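Cellulosome anchoring protein cohesin region (Clostridium thermocellum, PDB 4DH2) binds the dockerin module of a partner protein as a type I cohesin, the module of a cellulosome anchoring protein that takes part in cellulosome assembly. Local coordinates at residues G45-S57 against Y84-Q98. Sequence-based numbering, arbitrary orientation.
Sequences GIQSFNLSLYYDS and YKDSEIVFLFDDDKQ. With SO4 (sulfate ion), chain F.
Strands 48-54 and 88-94 run antiparallel in the dockerin-binding sheet of the cohesin sandwich, meeting through F49–F93, L51–F91 and L53–I89 as hydrogen-bonded pairs. On the face toward the dockerin, N50 reaches across to the neighbouring strand, with F91 O in the plane of its amide: with CG anti to the backbone N (chi1 -179°), ND2 meets that oxygen at 2.9 Å. L51 N approaches F91 O from the other face of its carbonyl plane, so two donors grip it. F93 O is held twice as well, by F49 N and by S48 OG, the latter at 2.8 Å. Q47, bent at chi2 (73°), brings its amide alongside the D94 side chain; NE2 donates to D94 OD1 at 2.8 Å, from above the carboxylate plane, and to D95 O at 3.2 Å. D94 OD2 is left to a salt bridge with K25 of the dockerin chain, while N50 ND2 also donates to L64 O of that chain.

The opposite face is core. F93 CB sits over one face of the F49 ring, 3.6 Å from its centroid, and the two rings, nearly parallel, barely overlap. L53 CD1 meets the edge of the F91 ring at CE2, 4.0 Å away. Farther along, S87 CB covers the centre of the Y55 ring. A mixed polar and apolar face for the dockerin, backed by an aromatic and aliphatic core, is the pattern of a cohesin jelly-roll sandwich.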
# COMPACT_ATOMS: atom_id res chain seq x y z
N GLY A 45 -3.22 8.75 -15.11
CA GLY A 45 -2.78 8.89 -13.74
C GLY A 45 -3.47 8.06 -12.68
O GLY A 45 -4.68 7.80 -12.74
N ILE A 46 -2.67 7.64 -11.70
CA ILE A 46 -3.13 7.00 -10.47
C ILE A 46 -3.50 8.05 -9.41
O ILE A 46 -2.68 8.91 -9.04
CB ILE A 46 -2.03 6.12 -9.89
CG1 ILE A 46 -1.55 5.09 -10.93
CG2 ILE A 46 -2.48 5.38 -8.61
CD1 ILE A 46 -0.19 4.49 -10.61
N GLN A 47 -4.72 7.95 -8.91
CA GLN A 47 -5.20 8.74 -7.78
C GLN A 47 -4.79 8.13 -6.45
O GLN A 47 -4.39 8.84 -5.50
CB GLN A 47 -6.72 8.82 -7.87
CG GLN A 47 -7.43 9.28 -6.60
CD GLN A 47 -7.23 10.76 -6.36
OE1 GLN A 47 -7.45 11.57 -7.25
NE2 GLN A 47 -6.78 11.11 -5.17
N SER A 48 -4.89 6.81 -6.34
CA SER A 48 -4.62 6.17 -5.08
C SER A 48 -4.20 4.72 -5.29
O SER A 48 -4.67 4.06 -6.23
CB SER A 48 -5.87 6.19 -4.20
OG SER A 48 -5.66 5.51 -2.97
N PHE A 49 -3.36 4.23 -4.39
CA PHE A 49 -3.07 2.80 -4.38
C PHE A 49 -2.77 2.33 -2.99
O PHE A 49 -2.36 3.11 -2.13
CB PHE A 49 -1.94 2.42 -5.34
CG PHE A 49 -0.54 2.88 -4.91
CD1 PHE A 49 0.19 2.19 -3.96
CD2 PHE A 49 0.02 4.00 -5.49
CE1 PHE A 49 1.46 2.60 -3.62
CE2 PHE A 49 1.27 4.42 -5.15
CZ PHE A 49 2.00 3.72 -4.21
N ASN A 50 -3.00 1.04 -2.78
CA ASN A 50 -2.78 0.40 -1.49
C ASN A 50 -2.22 -0.96 -1.87
O ASN A 50 -2.86 -1.71 -2.65
CB ASN A 50 -4.13 0.37 -0.79
CG ASN A 50 -4.14 -0.24 0.61
OD1 ASN A 50 -5.18 -0.76 0.99
ND2 ASN A 50 -3.05 -0.14 1.38
N LEU A 51 -1.02 -1.25 -1.38
CA LEU A 51 -0.24 -2.42 -1.82
C LEU A 51 0.46 -3.00 -0.59
O LEU A 51 0.95 -2.23 0.24
CB LEU A 51 0.79 -1.93 -2.85
CG LEU A 51 1.82 -2.87 -3.44
CD1 LEU A 51 1.13 -4.03 -4.05
CD2 LEU A 51 2.57 -2.10 -4.50
N SER A 52 0.51 -4.34 -0.47
CA SER A 52 1.26 -5.03 0.60
C SER A 52 2.37 -5.89 -0.01
O SER A 52 2.16 -6.55 -1.07
CB SER A 52 0.35 -6.01 1.37
OG SER A 52 -0.61 -5.31 2.13
N LEU A 53 3.49 -5.93 0.70
CA LEU A 53 4.59 -6.85 0.41
C LEU A 53 4.89 -7.67 1.64
O LEU A 53 4.70 -7.20 2.77
CB LEU A 53 5.85 -6.05 0.09
CG LEU A 53 5.90 -5.15 -1.13
CD1 LEU A 53 7.29 -4.53 -1.20
CD2 LEU A 53 5.60 -5.93 -2.37
N TYR A 54 5.41 -8.87 1.44
CA TYR A 54 5.85 -9.68 2.55
C TYR A 54 7.32 -10.01 2.36
O TYR A 54 7.78 -10.13 1.22
CB TYR A 54 5.11 -10.99 2.58
CG TYR A 54 3.66 -10.82 2.87
CD1 TYR A 54 3.21 -10.73 4.17
CD2 TYR A 54 2.75 -10.71 1.83
CE1 TYR A 54 1.87 -10.58 4.45
CE2 TYR A 54 1.40 -10.57 2.10
CZ TYR A 54 0.98 -10.50 3.41
OH TYR A 54 -0.36 -10.35 3.69
N TYR A 55 8.01 -10.14 3.48
CA TYR A 55 9.40 -10.57 3.52
C TYR A 55 9.59 -11.65 4.57
O TYR A 55 8.74 -11.85 5.45
CB TYR A 55 10.30 -9.37 3.83
CG TYR A 55 10.01 -8.67 5.15
CD1 TYR A 55 10.72 -8.99 6.28
CD2 TYR A 55 9.01 -7.69 5.26
CE1 TYR A 55 10.47 -8.37 7.49
CE2 TYR A 55 8.74 -7.07 6.49
CZ TYR A 55 9.47 -7.43 7.60
OH TYR A 55 9.25 -6.84 8.84
N ASP A 56 10.70 -12.38 4.47
CA ASP A 56 11.01 -13.42 5.43
C ASP A 56 11.84 -12.81 6.54
O ASP A 56 12.99 -12.41 6.34
CB ASP A 56 11.77 -14.56 4.76
CG ASP A 56 12.13 -15.66 5.73
OD1 ASP A 56 11.73 -15.56 6.91
OD2 ASP A 56 12.84 -16.61 5.32
N SER A 57 11.23 -12.68 7.71
CA SER A 57 11.88 -12.02 8.83
C SER A 57 13.05 -12.84 9.34
O SER A 57 13.87 -12.33 10.12
CB SER A 57 10.88 -11.74 9.96
OG SER A 57 10.46 -12.96 10.56
N TYR A 84 4.93 -5.82 11.84
CA TYR A 84 6.03 -6.67 12.25
C TYR A 84 5.61 -8.12 12.50
O TYR A 84 6.31 -9.05 12.09
CB TYR A 84 6.72 -6.07 13.47
CG TYR A 84 7.45 -4.81 13.12
CD1 TYR A 84 8.68 -4.87 12.49
CD2 TYR A 84 6.91 -3.56 13.39
CE1 TYR A 84 9.36 -3.72 12.14
CE2 TYR A 84 7.57 -2.40 13.05
CZ TYR A 84 8.81 -2.49 12.42
OH TYR A 84 9.51 -1.35 12.08
N LYS A 85 4.44 -8.31 13.12
CA LYS A 85 3.98 -9.67 13.42
C LYS A 85 3.77 -10.51 12.17
O LYS A 85 3.86 -11.75 12.21
CB LYS A 85 2.71 -9.63 14.25
CG LYS A 85 2.07 -11.00 14.45
CD LYS A 85 0.96 -10.99 15.51
CE LYS A 85 0.64 -12.41 15.98
NZ LYS A 85 -0.60 -12.47 16.79
N ASP A 86 3.48 -9.86 11.05
CA ASP A 86 3.15 -10.55 9.82
C ASP A 86 4.27 -10.41 8.80
O ASP A 86 4.14 -10.91 7.68
CB ASP A 86 1.85 -9.99 9.21
CG ASP A 86 0.63 -10.23 10.09
OD1 ASP A 86 0.71 -11.06 11.04
OD2 ASP A 86 -0.41 -9.60 9.82
N SER A 87 5.33 -9.68 9.16
CA SER A 87 6.41 -9.40 8.21
C SER A 87 5.83 -8.85 6.93
O SER A 87 6.12 -9.33 5.84
CB SER A 87 7.19 -10.68 7.90
OG SER A 87 7.69 -11.22 9.11
N GLU A 88 5.01 -7.81 7.09
CA GLU A 88 4.29 -7.22 5.99
C GLU A 88 4.58 -5.72 5.94
O GLU A 88 4.60 -5.04 6.97
CB GLU A 88 2.78 -7.45 6.17
CG GLU A 88 1.94 -7.01 4.97
CD GLU A 88 0.43 -6.91 5.24
OE1 GLU A 88 0.02 -6.68 6.40
OE2 GLU A 88 -0.35 -7.03 4.27
N ILE A 89 4.81 -5.20 4.74
CA ILE A 89 4.95 -3.77 4.56
C ILE A 89 3.77 -3.30 3.72
O ILE A 89 3.54 -3.79 2.60
CB ILE A 89 6.21 -3.41 3.81
CG1 ILE A 89 7.43 -4.11 4.40
CG2 ILE A 89 6.37 -1.90 3.79
CD1 ILE A 89 8.66 -3.88 3.59
N VAL A 90 3.01 -2.37 4.28
CA VAL A 90 1.81 -1.88 3.62
C VAL A 90 2.04 -0.43 3.19
O VAL A 90 2.58 0.38 3.95
CB VAL A 90 0.58 -1.96 4.54
CG1 VAL A 90 -0.69 -1.70 3.77
CG2 VAL A 90 0.51 -3.33 5.19
N PHE A 91 1.66 -0.12 1.96
CA PHE A 91 1.79 1.22 1.42
C PHE A 91 0.40 1.78 1.13
O PHE A 91 -0.49 1.05 0.69
CB PHE A 91 2.54 1.20 0.09
CG PHE A 91 3.92 0.65 0.18
CD1 PHE A 91 4.98 1.50 0.41
CD2 PHE A 91 4.16 -0.70 0.02
CE1 PHE A 91 6.28 1.00 0.49
CE2 PHE A 91 5.45 -1.19 0.10
CZ PHE A 91 6.50 -0.32 0.33
N LEU A 92 0.23 3.07 1.37
CA LEU A 92 -0.97 3.78 0.96
C LEU A 92 -0.58 5.11 0.34
O LEU A 92 0.11 5.95 0.96
CB LEU A 92 -1.87 3.99 2.16
CG LEU A 92 -3.17 4.72 1.81
CD1 LEU A 92 -4.09 3.84 0.95
CD2 LEU A 92 -3.85 5.11 3.10
N PHE A 93 -1.06 5.33 -0.88
CA PHE A 93 -0.88 6.59 -1.57
C PHE A 93 -2.22 7.15 -1.96
O PHE A 93 -3.09 6.41 -2.40
CB PHE A 93 -0.06 6.38 -2.84
CG PHE A 93 -0.06 7.57 -3.74
CD1 PHE A 93 0.85 8.59 -3.54
CD2 PHE A 93 -0.99 7.68 -4.74
CE1 PHE A 93 0.82 9.73 -4.35
CE2 PHE A 93 -1.05 8.82 -5.55
CZ PHE A 93 -0.13 9.85 -5.35
N ASP A 94 -2.38 8.47 -1.80
CA ASP A 94 -3.54 9.15 -2.31
C ASP A 94 -3.13 10.60 -2.61
O ASP A 94 -2.48 11.23 -1.80
CB ASP A 94 -4.66 9.17 -1.27
CG ASP A 94 -5.84 10.01 -1.68
OD1 ASP A 94 -6.42 9.72 -2.75
OD2 ASP A 94 -6.21 10.98 -0.94
N ASP A 95 -3.50 11.09 -3.79
CA ASP A 95 -3.39 12.51 -4.10
C ASP A 95 -4.37 13.31 -3.25
O ASP A 95 -5.52 13.55 -3.61
CB ASP A 95 -3.58 12.72 -5.59
CG ASP A 95 -3.48 14.18 -5.99
OD1 ASP A 95 -2.83 14.92 -5.23
OD2 ASP A 95 -4.02 14.56 -7.05
N ASP A 96 -3.87 13.73 -2.09
CA ASP A 96 -4.68 14.16 -0.96
C ASP A 96 -5.63 15.32 -1.21
O ASP A 96 -6.70 15.37 -0.63
CB ASP A 96 -3.70 14.52 0.16
CG ASP A 96 -4.38 14.85 1.47
OD1 ASP A 96 -5.16 14.02 2.01
OD2 ASP A 96 -4.13 15.98 1.96
N LYS A 97 -5.26 16.22 -2.10
CA LYS A 97 -6.07 17.41 -2.34
C LYS A 97 -7.20 17.20 -3.33
O LYS A 97 -8.10 18.05 -3.45
CB LYS A 97 -5.18 18.56 -2.79
CG LYS A 97 -4.20 18.96 -1.72
CD LYS A 97 -3.20 19.98 -2.22
CE LYS A 97 -2.27 20.42 -1.09
NZ LYS A 97 -3.05 20.86 0.10
N GLN A 98 -7.18 16.05 -4.02
CA GLN A 98 -8.33 15.63 -4.80
C GLN A 98 -8.74 16.54 -5.94
O GLN A 98 -9.92 16.61 -6.25
CB GLN A 98 -9.55 15.44 -3.91
CG GLN A 98 -9.30 14.51 -2.74
CD GLN A 98 -8.98 13.09 -3.17
OE1 GLN A 98 -9.39 12.64 -4.25
NE2 GLN A 98 -8.25 12.37 -2.32
S SO4 F . 2.93 -5.00 14.75
O1 SO4 F . 3.99 -5.48 15.63
O2 SO4 F . 1.80 -4.50 15.54
O3 SO4 F . 3.44 -3.89 13.94
O4 SO4 F . 2.46 -6.13 13.96
O HOH W 1 -6.61 14.15 -7.19
O HOH W 2 -2.55 -8.26 2.97
O HOH W 3 8.63 -13.89 8.16
O HOH W 4 8.93 -8.74 10.87